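Local coordinates for protein serine--tRNA ligase, cytoplasmic (Candida albicans, PDB 3QO8) that charges tRNA(Ser) with serine in two steps, first activating the amino acid with ATP as Ser-AMP and then transferring it to the acceptor end of the tRNA, at residues A[117-128]-A[335-343]; A[52-63]-A[76-87]. All blocks are in the same frame, centred on the assembly; numbering follows the deposited sequence.

In the fold
Chemistry follows place in this seryl-tRNA synthetase. Contact 1 joins strand 126-131 and the loop before it to strand 334-338 and the turn after it, at the catalytic core; contact 2 pairs helices 30-65 and 74-107 in the N-terminal tRNA-binding extension, and no element is shared. Their centres lie about 61 Å apart, in series along the chain. Both are partly buried and of similar size. Main-chain hydrogen bonds dominate contact 1, whose 335-343 side is largely buried near the bound magnesium and adenylate analogue. In contact 2 each helix satisfies its own backbone and side chains do the joining, also touching a few carbonyl oxygens: leucines, valine and isoleucine inside, polar groups flanking.

Contact 1 (A[117-128]-A[335-343]); sequences VDSQDEENNELV and RVVGIVSGE
Val340 sits against Val117, Ser119, Asn124 and Asn125 of the loop that curls around its side chain. Val340 CB lies 3.4 Å from Ser119 O, while Val340 CG1, anti to the carbonyl carbon (chi1 -67°), reaches the backbone of Asn124 and the amide oxygen of Asn125. Val117 CG1 lies against Val340 CG1 at 4.1 Å. Asn125 crosses Val340 at about a right angle and accepts from its backbone N-H: Val340 N donates to Asn125 OD1 at 3.1 Å, approaching 32° off the amide's carbonyl plane. The other branch, Asn125 ND2, lies against Ile339 CD1 at 3.7 Å, the two side chains running alongside each other. Beyond Asn125 the chain enters an antiparallel ladder, in which strand 126-131 adds an edge to the class II synthetase sheet beside strand 334-338. Glu126 and Gly338 form the hydrogen-bonded pair, exchanging N-H and C=O in both directions, and Leu127 faces Val337 as the non-hydrogen-bonded pair. Val128 continues the ladder by donating its N to Val336 O, and its CG2 packs 3.6 Å from Gly338 N. Following Val340 in the chain, Ser341 N donates to Val117 O (2.9 Å). Ser341 OG accepts from Ser119 N and is also hydrogen-bonded to Lys24 O, tying this loop to helix 15-25. Next to it, Gly342, near a bound magnesium ion, donates its N to Ser119 O.

Contact 2 (A[52-63]-A[76-87]); sequences HNKKLNSVQKEI and LIAEKEKLSNEK
Leu83 and Leu56 lead the apolar packing, sliding past each other in opposite directions with Leu56 CD2 3.5 Å from Leu83 CB. The fit is knobs-into-holes: Leu56 enters a hole formed by Lys80, Leu83, Ser84 and Lys87, and Leu83 one formed by His52, Lys55, Leu56 and Val59. Val59 splits its branches, CG1 over Leu76 O and CG2 against Leu83 CD1 at 3.9 Å. Farther along, Leu76 CD1 touches Glu62 CB while Ile63 CG1 rests on Leu76 CB at 3.7 Å. Lysines contribute their aliphatic parts: Lys80 CD lies 3.7 Å from Gln60 CG, and Lys87 CD meets Leu56 CD1.

Polar bonds gather at the other end. His52 NE2 donates to the anti lone pair of Glu86 OE1, 2.7 Å away, with ring and carboxylate planes 68° apart. Asp48 O is hydrogen-bonded to ND1, so both ring nitrogens face acceptors, which fix the ring's rotation and are consistent with a protonated, positively charged imidazole. A salt bridge from Glu86 OE2 to Lys82 NZ holds the carboxylate in place. Lys87, extended beyond CG, crosses Asn53 at about a right angle and gives NZ to OD1 at 2.9 Å.

The segments run antiparallel at 155°, their axes 9.7 Å apart, in helices 30-65 and 74-107, the long hairpin that forms the coiled-coil arm of the extension, far from the catalytic sheet.

Contact 1 (A[117-128]-A[335-343])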
loop_
_atom_site.group_PDB
_atom_site.type_symbol
_atom_site.label_atom_id
_atom_site.label_comp_id
_atom_site.label_asym_id
_atom_site.label_seq_id
_atom_site.Cartn_x
_atom_site.Cartn_y
_atom_site.Cartn_z
ATOM N N VAL A 117 2.161 34.441 -11.047
ATOM C CA VAL A 117 3.414 35.197 -11.038
ATOM C C VAL A 117 4.477 34.505 -11.884
ATOM O O VAL A 117 4.727 33.316 -11.721
ATOM C CB VAL A 117 3.959 35.383 -9.605
ATOM C CG1 VAL A 117 5.377 35.975 -9.633
ATOM C CG2 VAL A 117 3.028 36.271 -8.803
ATOM N N ASP A 118 5.099 35.256 -12.784
ATOM C CA ASP A 118 6.140 34.715 -13.642
ATOM C C ASP A 118 7.507 34.760 -12.953
ATOM O O ASP A 118 8.141 35.808 -12.893
ATOM C CB ASP A 118 6.177 35.493 -14.959
ATOM C CG ASP A 118 7.346 35.098 -15.839
ATOM O OD1 ASP A 118 8.059 34.128 -15.500
ATOM O OD2 ASP A 118 7.543 35.746 -16.884
ATOM N N SER A 119 7.964 33.620 -12.443
ATOM C CA SER A 119 9.248 33.572 -11.746
ATOM C C SER A 119 9.701 32.145 -11.510
ATOM O O SER A 119 8.889 31.227 -11.468
ATOM C CB SER A 119 9.144 34.277 -10.393
ATOM O OG SER A 119 10.379 34.213 -9.699
ATOM N N GLN A 120 11.006 31.967 -11.341
ATOM C CA GLN A 120 11.556 30.661 -11.015
ATOM C C GLN A 120 11.859 30.573 -9.523
ATOM O O GLN A 120 12.336 29.551 -9.039
ATOM C CB GLN A 120 12.830 30.416 -11.818
ATOM C CG GLN A 120 12.667 30.651 -13.308
ATOM C CD GLN A 120 11.681 29.690 -13.953
ATOM O OE1 GLN A 120 11.773 28.471 -13.785
ATOM N NE2 GLN A 120 10.731 30.238 -14.695
ATOM N N ASP A 121 11.560 31.646 -8.800
ATOM C CA ASP A 121 11.950 31.768 -7.400
ATOM C C ASP A 121 10.728 31.842 -6.491
ATOM O O ASP A 121 9.979 32.821 -6.522
ATOM C CB ASP A 121 12.822 33.014 -7.221
ATOM C CG ASP A 121 13.416 33.129 -5.827
ATOM O OD1 ASP A 121 13.029 32.349 -4.928
ATOM O OD2 ASP A 121 14.273 34.021 -5.629
ATOM N N GLU A 122 10.545 30.803 -5.675
ATOM C CA GLU A 122 9.424 30.718 -4.739
ATOM C C GLU A 122 9.336 31.908 -3.801
ATOM O O GLU A 122 8.280 32.157 -3.213
ATOM C CB GLU A 122 9.511 29.443 -3.898
ATOM C CG GLU A 122 9.257 28.159 -4.657
ATOM C CD GLU A 122 9.391 26.944 -3.762
ATOM O OE1 GLU A 122 9.358 27.111 -2.521
ATOM O OE2 GLU A 122 9.540 25.826 -4.298
ATOM N N GLU A 123 10.441 32.633 -3.641
ATOM C CA GLU A 123 10.425 33.858 -2.854
ATOM C C GLU A 123 9.335 34.778 -3.383
ATOM O O GLU A 123 8.832 35.635 -2.658
ATOM C CB GLU A 123 11.778 34.569 -2.916
ATOM C CG GLU A 123 12.874 33.886 -2.120
ATOM C CD GLU A 123 12.656 33.988 -0.619
ATOM O OE1 GLU A 123 12.773 32.951 0.070
ATOM O OE2 GLU A 123 12.375 35.105 -0.130
ATOM N N ASN A 124 8.970 34.578 -4.649
ATOM C CA ASN A 124 7.993 35.430 -5.320
ATOM C C ASN A 124 6.585 34.855 -5.360
ATOM O O ASN A 124 5.713 35.412 -6.036
ATOM C CB ASN A 124 8.467 35.774 -6.736
ATOM C CG ASN A 124 9.721 36.639 -6.727
ATOM O OD1 ASN A 124 10.757 36.269 -7.283
ATOM N ND2 ASN A 124 9.627 37.795 -6.092
ATOM N N ASN A 125 6.372 33.733 -4.666
ATOM C CA ASN A 125 5.027 33.202 -4.476
ATOM C C ASN A 125 4.117 34.318 -4.010
ATOM O O ASN A 125 4.508 35.132 -3.181
ATOM C CB ASN A 125 5.007 32.101 -3.413
ATOM C CG ASN A 125 5.597 30.791 -3.903
ATOM O OD1 ASN A 125 5.855 30.615 -5.094
ATOM N ND2 ASN A 125 5.800 29.855 -2.976
ATOM N N GLU A 126 2.907 34.357 -4.550
ATOM C CA GLU A 126 1.921 35.346 -4.147
ATOM C C GLU A 126 1.383 35.000 -2.765
ATOM O O GLU A 126 1.031 33.851 -2.496
ATOM C CB GLU A 126 0.780 35.382 -5.166
ATOM C CG GLU A 126 -0.418 36.199 -4.731
ATOM C CD GLU A 126 -1.567 36.105 -5.715
ATOM O OE1 GLU A 126 -1.414 35.386 -6.730
ATOM O OE2 GLU A 126 -2.618 36.743 -5.468
ATOM N N LEU A 127 1.332 35.981 -1.875
ATOM C CA LEU A 127 0.730 35.756 -0.568
ATOM C C LEU A 127 -0.745 36.059 -0.703
ATOM O O LEU A 127 -1.147 37.217 -0.757
ATOM C CB LEU A 127 1.373 36.627 0.519
ATOM C CG LEU A 127 0.743 36.471 1.910
ATOM C CD1 LEU A 127 0.864 35.026 2.434
ATOM C CD2 LEU A 127 1.327 37.458 2.921
ATOM N N VAL A 128 -1.546 35.004 -0.807
ATOM C CA VAL A 128 -2.965 35.136 -1.130
ATOM C C VAL A 128 -3.799 35.483 0.103
ATOM O O VAL A 128 -4.557 36.448 0.095
ATOM C CB VAL A 128 -3.515 33.846 -1.800
ATOM C CG1 VAL A 128 -5.019 33.945 -2.021
ATOM C CG2 VAL A 128 -2.794 33.591 -3.115
ATOM N N ARG A 335 -1.126 29.978 5.828
ATOM C CA ARG A 335 -1.231 30.952 4.756
ATOM C C ARG A 335 -1.491 30.211 3.451
ATOM O O ARG A 335 -1.105 29.054 3.306
ATOM C CB ARG A 335 0.049 31.783 4.636
ATOM C CG ARG A 335 1.304 30.972 4.342
ATOM C CD ARG A 335 2.527 31.896 4.147
ATOM N NE ARG A 335 3.704 31.154 3.694
ATOM C CZ ARG A 335 4.958 31.608 3.755
ATOM N NH1 ARG A 335 5.212 32.810 4.252
ATOM N NH2 ARG A 335 5.963 30.858 3.313
ATOM N N VAL A 336 -2.158 30.878 2.520
ATOM C CA VAL A 336 -2.350 30.350 1.164
ATOM C C VAL A 336 -1.469 31.148 0.207
ATOM O O VAL A 336 -1.485 32.394 0.213
ATOM C CB VAL A 336 -3.818 30.470 0.738
ATOM C CG1 VAL A 336 -4.013 29.972 -0.707
ATOM C CG2 VAL A 336 -4.709 29.675 1.695
ATOM N N VAL A 337 -0.689 30.440 -0.600
ATOM C CA VAL A 337 0.245 31.092 -1.512
ATOM C C VAL A 337 0.046 30.665 -2.954
ATOM O O VAL A 337 -0.197 29.492 -3.240
ATOM C CB VAL A 337 1.724 30.851 -1.094
ATOM C CG1 VAL A 337 1.979 31.417 0.305
ATOM C CG2 VAL A 337 2.065 29.370 -1.124
ATOM N N GLY A 338 0.163 31.625 -3.864
ATOM C CA GLY A 338 0.072 31.356 -5.284
ATOM C C GLY A 338 1.442 30.988 -5.815
ATOM O O GLY A 338 2.339 31.825 -5.881
ATOM N N ILE A 339 1.598 29.728 -6.203
ATOM C CA ILE A 339 2.894 29.196 -6.618
ATOM C C ILE A 339 3.391 29.813 -7.932
ATOM O O ILE A 339 2.633 29.920 -8.904
ATOM C CB ILE A 339 2.831 27.641 -6.744
ATOM C CG1 ILE A 339 2.402 27.016 -5.416
ATOM C CG2 ILE A 339 4.175 27.078 -7.185
ATOM C CD1 ILE A 339 3.363 27.321 -4.242
ATOM N N VAL A 340 4.667 30.195 -7.963
ATOM C CA VAL A 340 5.250 30.834 -9.147
ATOM C C VAL A 340 5.265 29.891 -10.348
ATOM O O VAL A 340 5.324 28.669 -10.184
ATOM C CB VAL A 340 6.697 31.339 -8.893
ATOM C CG1 VAL A 340 6.698 32.484 -7.882
ATOM C CG2 VAL A 340 7.595 30.188 -8.427
ATOM N N SER A 341 5.239 30.464 -11.547
ATOM C CA SER A 341 5.165 29.670 -12.777
ATOM C C SER A 341 6.242 28.590 -12.869
ATOM O O SER A 341 5.987 27.504 -13.376
ATOM C CB SER A 341 5.233 30.569 -14.008
ATOM O OG SER A 341 6.373 31.421 -13.951
ATOM N N GLY A 342 7.440 28.891 -12.376
ATOM C CA GLY A 342 8.570 27.990 -12.520
ATOM C C GLY A 342 8.507 26.749 -11.655
ATOM O O GLY A 342 9.327 25.848 -11.804
ATOM N N GLU A 343 7.521 26.703 -10.761
ATOM C CA GLU A 343 7.332 25.587 -9.842
ATOM C C GLU A 343 6.046 24.795 -10.102
ATOM O O GLU A 343 5.651 23.963 -9.286
ATOM C CB GLU A 343 7.316 26.111 -8.405
ATOM C CG GLU A 343 8.639 26.690 -7.961
ATOM C CD GLU A 343 9.643 25.608 -7.636
ATOM O OE1 GLU A 343 9.332 24.763 -6.769
ATOM O OE2 GLU A 343 10.730 25.593 -8.248
HETATM O O HOH W 1 1.330 33.275 -8.451
HETATM O O HOH W 2 12.100 26.263 -12.432
HETATM O O HOH W 3 11.643 27.068 -10.073
#

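Contact 2 (A[52-63]-A[76-87])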
loop_
_atom_site.group_PDB
_atom_site.type_symbol
_atom_site.label_atom_id
_atom_site.label_comp_id
_atom_site.label_asym_id
_atom_site.label_seq_id
_atom_site.Cartn_x
_atom_site.Cartn_y
_atom_site.Cartn_z
ATOM N N HIS A 52 -1.833 9.028 -53.395
ATOM C CA HIS A 52 -1.481 7.666 -53.800
ATOM C C HIS A 52 -2.725 6.785 -53.822
ATOM O O HIS A 52 -2.878 5.948 -54.706
ATOM C CB HIS A 52 -0.391 7.079 -52.894
ATOM C CG HIS A 52 1.003 7.445 -53.313
ATOM N ND1 HIS A 52 1.491 8.733 -53.240
ATOM C CD2 HIS A 52 2.009 6.691 -53.822
ATOM C CE1 HIS A 52 2.739 8.755 -53.682
ATOM N NE2 HIS A 52 3.076 7.528 -54.036
ATOM N N ASN A 53 -3.613 6.976 -52.851
ATOM C CA ASN A 53 -4.884 6.261 -52.860
ATOM C C ASN A 53 -5.699 6.603 -54.098
ATOM O O ASN A 53 -6.248 5.716 -54.751
ATOM C CB ASN A 53 -5.692 6.540 -51.594
ATOM C CG ASN A 53 -5.167 5.782 -50.395
ATOM O OD1 ASN A 53 -4.416 4.818 -50.536
ATOM N ND2 ASN A 53 -5.565 6.209 -49.206
ATOM N N LYS A 54 -5.767 7.891 -54.425
ATOM C CA LYS A 54 -6.480 8.318 -55.621
ATOM C C LYS A 54 -5.876 7.690 -56.887
ATOM O O LYS A 54 -6.603 7.141 -57.718
ATOM C CB LYS A 54 -6.531 9.848 -55.715
ATOM C CG LYS A 54 -7.356 10.506 -54.608
ATOM C CD LYS A 54 -7.598 11.989 -54.878
ATOM C CE LYS A 54 -6.372 12.847 -54.567
ATOM N NZ LYS A 54 -6.316 13.317 -53.145
ATOM N N LYS A 55 -4.551 7.756 -57.024
ATOM C CA LYS A 55 -3.877 7.143 -58.171
ATOM C C LYS A 55 -4.095 5.629 -58.207
ATOM O O LYS A 55 -4.399 5.064 -59.260
ATOM C CB LYS A 55 -2.376 7.450 -58.174
ATOM C CG LYS A 55 -2.017 8.885 -58.548
ATOM C CD LYS A 55 -0.507 9.037 -58.729
ATOM C CE LYS A 55 -0.105 10.465 -59.085
ATOM N NZ LYS A 55 -0.327 11.407 -57.947
ATOM N N LEU A 56 -3.928 4.973 -57.063
ATOM C CA LEU A 56 -4.134 3.526 -56.986
ATOM C C LEU A 56 -5.545 3.124 -57.406
ATOM O O LEU A 56 -5.720 2.194 -58.192
ATOM C CB LEU A 56 -3.830 3.000 -55.587
ATOM C CG LEU A 56 -2.352 2.884 -55.216
ATOM C CD1 LEU A 56 -2.192 2.692 -53.713
ATOM C CD2 LEU A 56 -1.699 1.746 -55.975
ATOM N N ASN A 57 -6.548 3.822 -56.880
ATOM C CA ASN A 57 -7.933 3.553 -57.254
ATOM C C ASN A 57 -8.152 3.749 -58.745
ATOM O O ASN A 57 -8.826 2.953 -59.396
ATOM C CB ASN A 57 -8.901 4.425 -56.451
ATOM C CG ASN A 57 -9.087 3.924 -55.028
ATOM O OD1 ASN A 57 -8.919 2.735 -54.755
ATOM N ND2 ASN A 57 -9.435 4.829 -54.117
ATOM N N SER A 58 -7.564 4.811 -59.280
ATOM C CA SER A 58 -7.654 5.101 -60.702
ATOM C C SER A 58 -7.019 3.978 -61.518
ATOM O O SER A 58 -7.571 3.539 -62.529
ATOM C CB SER A 58 -6.969 6.433 -61.004
ATOM O OG SER A 58 -7.252 6.872 -62.320
ATOM N N VAL A 59 -5.867 3.500 -61.057
ATOM C CA VAL A 59 -5.085 2.509 -61.792
ATOM C C VAL A 59 -5.726 1.127 -61.803
ATOM O O VAL A 59 -5.852 0.503 -62.854
ATOM C CB VAL A 59 -3.645 2.424 -61.247
ATOM C CG1 VAL A 59 -2.972 1.155 -61.703
ATOM C CG2 VAL A 59 -2.843 3.645 -61.701
ATOM N N GLN A 60 -6.132 0.646 -60.635
ATOM C CA GLN A 60 -6.738 -0.677 -60.544
ATOM C C GLN A 60 -8.123 -0.703 -61.193
ATOM O O GLN A 60 -8.597 -1.755 -61.617
ATOM C CB GLN A 60 -6.781 -1.149 -59.092
ATOM C CG GLN A 60 -5.393 -1.271 -58.477
ATOM C CD GLN A 60 -5.426 -1.535 -56.988
ATOM O OE1 GLN A 60 -5.304 -0.615 -56.174
ATOM N NE2 GLN A 60 -5.588 -2.799 -56.618
ATOM N N LYS A 61 -8.752 0.463 -61.289
ATOM C CA LYS A 61 -10.017 0.594 -62.004
ATOM C C LYS A 61 -9.788 0.574 -63.518
ATOM O O LYS A 61 -10.699 0.271 -64.290
ATOM C CB LYS A 61 -10.736 1.880 -61.588
ATOM C CG LYS A 61 -12.097 2.077 -62.237
ATOM C CD LYS A 61 -12.674 3.444 -61.904
ATOM C CE LYS A 61 -12.837 3.633 -60.403
ATOM N NZ LYS A 61 -13.373 4.984 -60.069
ATOM N N GLU A 62 -8.569 0.905 -63.938
ATOM C CA GLU A 62 -8.184 0.798 -65.342
ATOM C C GLU A 62 -7.831 -0.646 -65.664
ATOM O O GLU A 62 -8.174 -1.159 -66.728
ATOM C CB GLU A 62 -6.983 1.691 -65.646
ATOM C CG GLU A 62 -7.255 2.799 -66.652
ATOM C CD GLU A 62 -7.834 4.046 -66.008
ATOM O OE1 GLU A 62 -8.515 3.919 -64.966
ATOM O OE2 GLU A 62 -7.600 5.154 -66.539
ATOM N N ILE A 63 -7.132 -1.291 -64.736
ATOM C CA ILE A 63 -6.746 -2.688 -64.883
ATOM C C ILE A 63 -7.980 -3.562 -65.099
ATOM O O ILE A 63 -7.940 -4.539 -65.851
ATOM C CB ILE A 63 -5.974 -3.188 -63.643
ATOM C CG1 ILE A 63 -4.657 -2.425 -63.490
ATOM C CG2 ILE A 63 -5.712 -4.685 -63.737
ATOM C CD1 ILE A 63 -3.819 -2.886 -62.315
ATOM N N LEU A 76 0.173 -1.233 -66.565
ATOM C CA LEU A 76 -0.682 -0.782 -65.477
ATOM C C LEU A 76 -0.306 -1.513 -64.198
ATOM O O LEU A 76 -0.370 -0.947 -63.103
ATOM C CB LEU A 76 -2.159 -1.026 -65.794
ATOM C CG LEU A 76 -2.848 -0.101 -66.796
ATOM C CD1 LEU A 76 -4.333 -0.403 -66.843
ATOM C CD2 LEU A 76 -2.620 1.348 -66.425
ATOM N N ILE A 77 0.081 -2.777 -64.343
ATOM C CA ILE A 77 0.500 -3.588 -63.207
ATOM C C ILE A 77 1.815 -3.071 -62.658
ATOM O O ILE A 77 1.993 -2.959 -61.445
ATOM C CB ILE A 77 0.662 -5.067 -63.606
ATOM C CG1 ILE A 77 -0.701 -5.680 -63.913
ATOM C CG2 ILE A 77 1.351 -5.858 -62.498
ATOM C CD1 ILE A 77 -0.613 -7.078 -64.500
ATOM N N ALA A 78 2.731 -2.749 -63.564
ATOM C CA ALA A 78 4.031 -2.223 -63.183
ATOM C C ALA A 78 3.890 -0.922 -62.399
ATOM O O ALA A 78 4.692 -0.642 -61.510
ATOM C CB ALA A 78 4.895 -2.013 -64.411
ATOM N N GLU A 79 2.872 -0.131 -62.731
ATOM C CA GLU A 79 2.637 1.139 -62.050
ATOM C C GLU A 79 1.942 0.921 -60.713
ATOM O O GLU A 79 2.225 1.608 -59.735
ATOM C CB GLU A 79 1.802 2.080 -62.914
ATOM C CG GLU A 79 1.457 3.387 -62.218
ATOM C CD GLU A 79 0.843 4.405 -63.156
ATOM O OE1 GLU A 79 0.910 5.616 -62.843
ATOM O OE2 GLU A 79 0.295 3.993 -64.203
ATOM N N LYS A 80 1.019 -0.030 -60.678
ATOM C CA LYS A 80 0.350 -0.363 -59.432
ATOM C C LYS A 80 1.398 -0.754 -58.398
ATOM O O LYS A 80 1.387 -0.256 -57.267
ATOM C CB LYS A 80 -0.642 -1.507 -59.643
ATOM C CG LYS A 80 -1.431 -1.880 -58.400
ATOM C CD LYS A 80 -2.234 -3.151 -58.622
ATOM C CE LYS A 80 -1.325 -4.341 -58.912
ATOM N NZ LYS A 80 -0.699 -4.886 -57.675
ATOM N N GLU A 81 2.308 -1.645 -58.787
ATOM C CA GLU A 81 3.342 -2.108 -57.867
ATOM C C GLU A 81 4.227 -0.953 -57.423
ATOM O O GLU A 81 4.653 -0.901 -56.272
ATOM C CB GLU A 81 4.188 -3.226 -58.481
ATOM C CG GLU A 81 3.502 -4.584 -58.506
ATOM C CD GLU A 81 4.221 -5.583 -59.401
ATOM O OE1 GLU A 81 3.608 -6.611 -59.762
ATOM O OE2 GLU A 81 5.399 -5.339 -59.746
ATOM N N LYS A 82 4.507 -0.031 -58.340
ATOM C CA LYS A 82 5.277 1.162 -58.014
ATOM C C LYS A 82 4.547 2.023 -56.985
ATOM O O LYS A 82 5.084 2.334 -55.917
ATOM C CB LYS A 82 5.552 1.969 -59.288
ATOM C CG LYS A 82 6.184 3.331 -59.068
ATOM C CD LYS A 82 6.406 4.039 -60.399
ATOM C CE LYS A 82 6.942 5.448 -60.210
ATOM N NZ LYS A 82 5.966 6.329 -59.510
ATOM N N LEU A 83 3.320 2.414 -57.312
ATOM C CA LEU A 83 2.525 3.252 -56.420
ATOM C C LEU A 83 2.358 2.581 -55.063
ATOM O O LEU A 83 2.414 3.233 -54.025
ATOM C CB LEU A 83 1.156 3.551 -57.037
ATOM C CG LEU A 83 1.133 4.537 -58.204
ATOM C CD1 LEU A 83 -0.201 4.484 -58.917
ATOM C CD2 LEU A 83 1.426 5.950 -57.707
ATOM N N SER A 84 2.164 1.266 -55.077
ATOM C CA SER A 84 1.989 0.518 -53.842
ATOM C C SER A 84 3.250 0.536 -52.983
ATOM O O SER A 84 3.179 0.751 -51.774
ATOM C CB SER A 84 1.573 -0.922 -54.133
ATOM O OG SER A 84 1.558 -1.656 -52.928
ATOM N N ASN A 85 4.405 0.319 -53.604
ATOM C CA ASN A 85 5.668 0.385 -52.873
ATOM C C ASN A 85 5.920 1.764 -52.267
ATOM O O ASN A 85 6.413 1.877 -51.142
ATOM C CB ASN A 85 6.833 -0.050 -53.757
ATOM C CG ASN A 85 6.827 -1.544 -54.014
ATOM O OD1 ASN A 85 6.395 -2.322 -53.164
ATOM N ND2 ASN A 85 7.291 -1.953 -55.194
ATOM N N GLU A 86 5.569 2.810 -53.009
ATOM C CA GLU A 86 5.688 4.179 -52.496
ATOM C C GLU A 86 4.743 4.397 -51.321
ATOM O O GLU A 86 5.115 4.996 -50.313
ATOM C CB GLU A 86 5.393 5.194 -53.598
ATOM C CG GLU A 86 6.465 5.261 -54.664
ATOM C CD GLU A 86 6.047 6.095 -55.852
ATOM O OE1 GLU A 86 4.939 6.669 -55.807
ATOM O OE2 GLU A 86 6.820 6.172 -56.830
ATOM N N LYS A 87 3.515 3.906 -51.458
ATOM C CA LYS A 87 2.520 4.026 -50.399
ATOM C C LYS A 87 2.997 3.355 -49.119
ATOM O O LYS A 87 2.841 3.913 -48.030
ATOM C CB LYS A 87 1.180 3.437 -50.841
ATOM C CG LYS A 87 0.100 3.458 -49.767
ATOM C CD LYS A 87 -1.155 2.744 -50.256
ATOM C CE LYS A 87 -2.215 2.678 -49.171
ATOM N NZ LYS A 87 -3.509 2.183 -49.718
#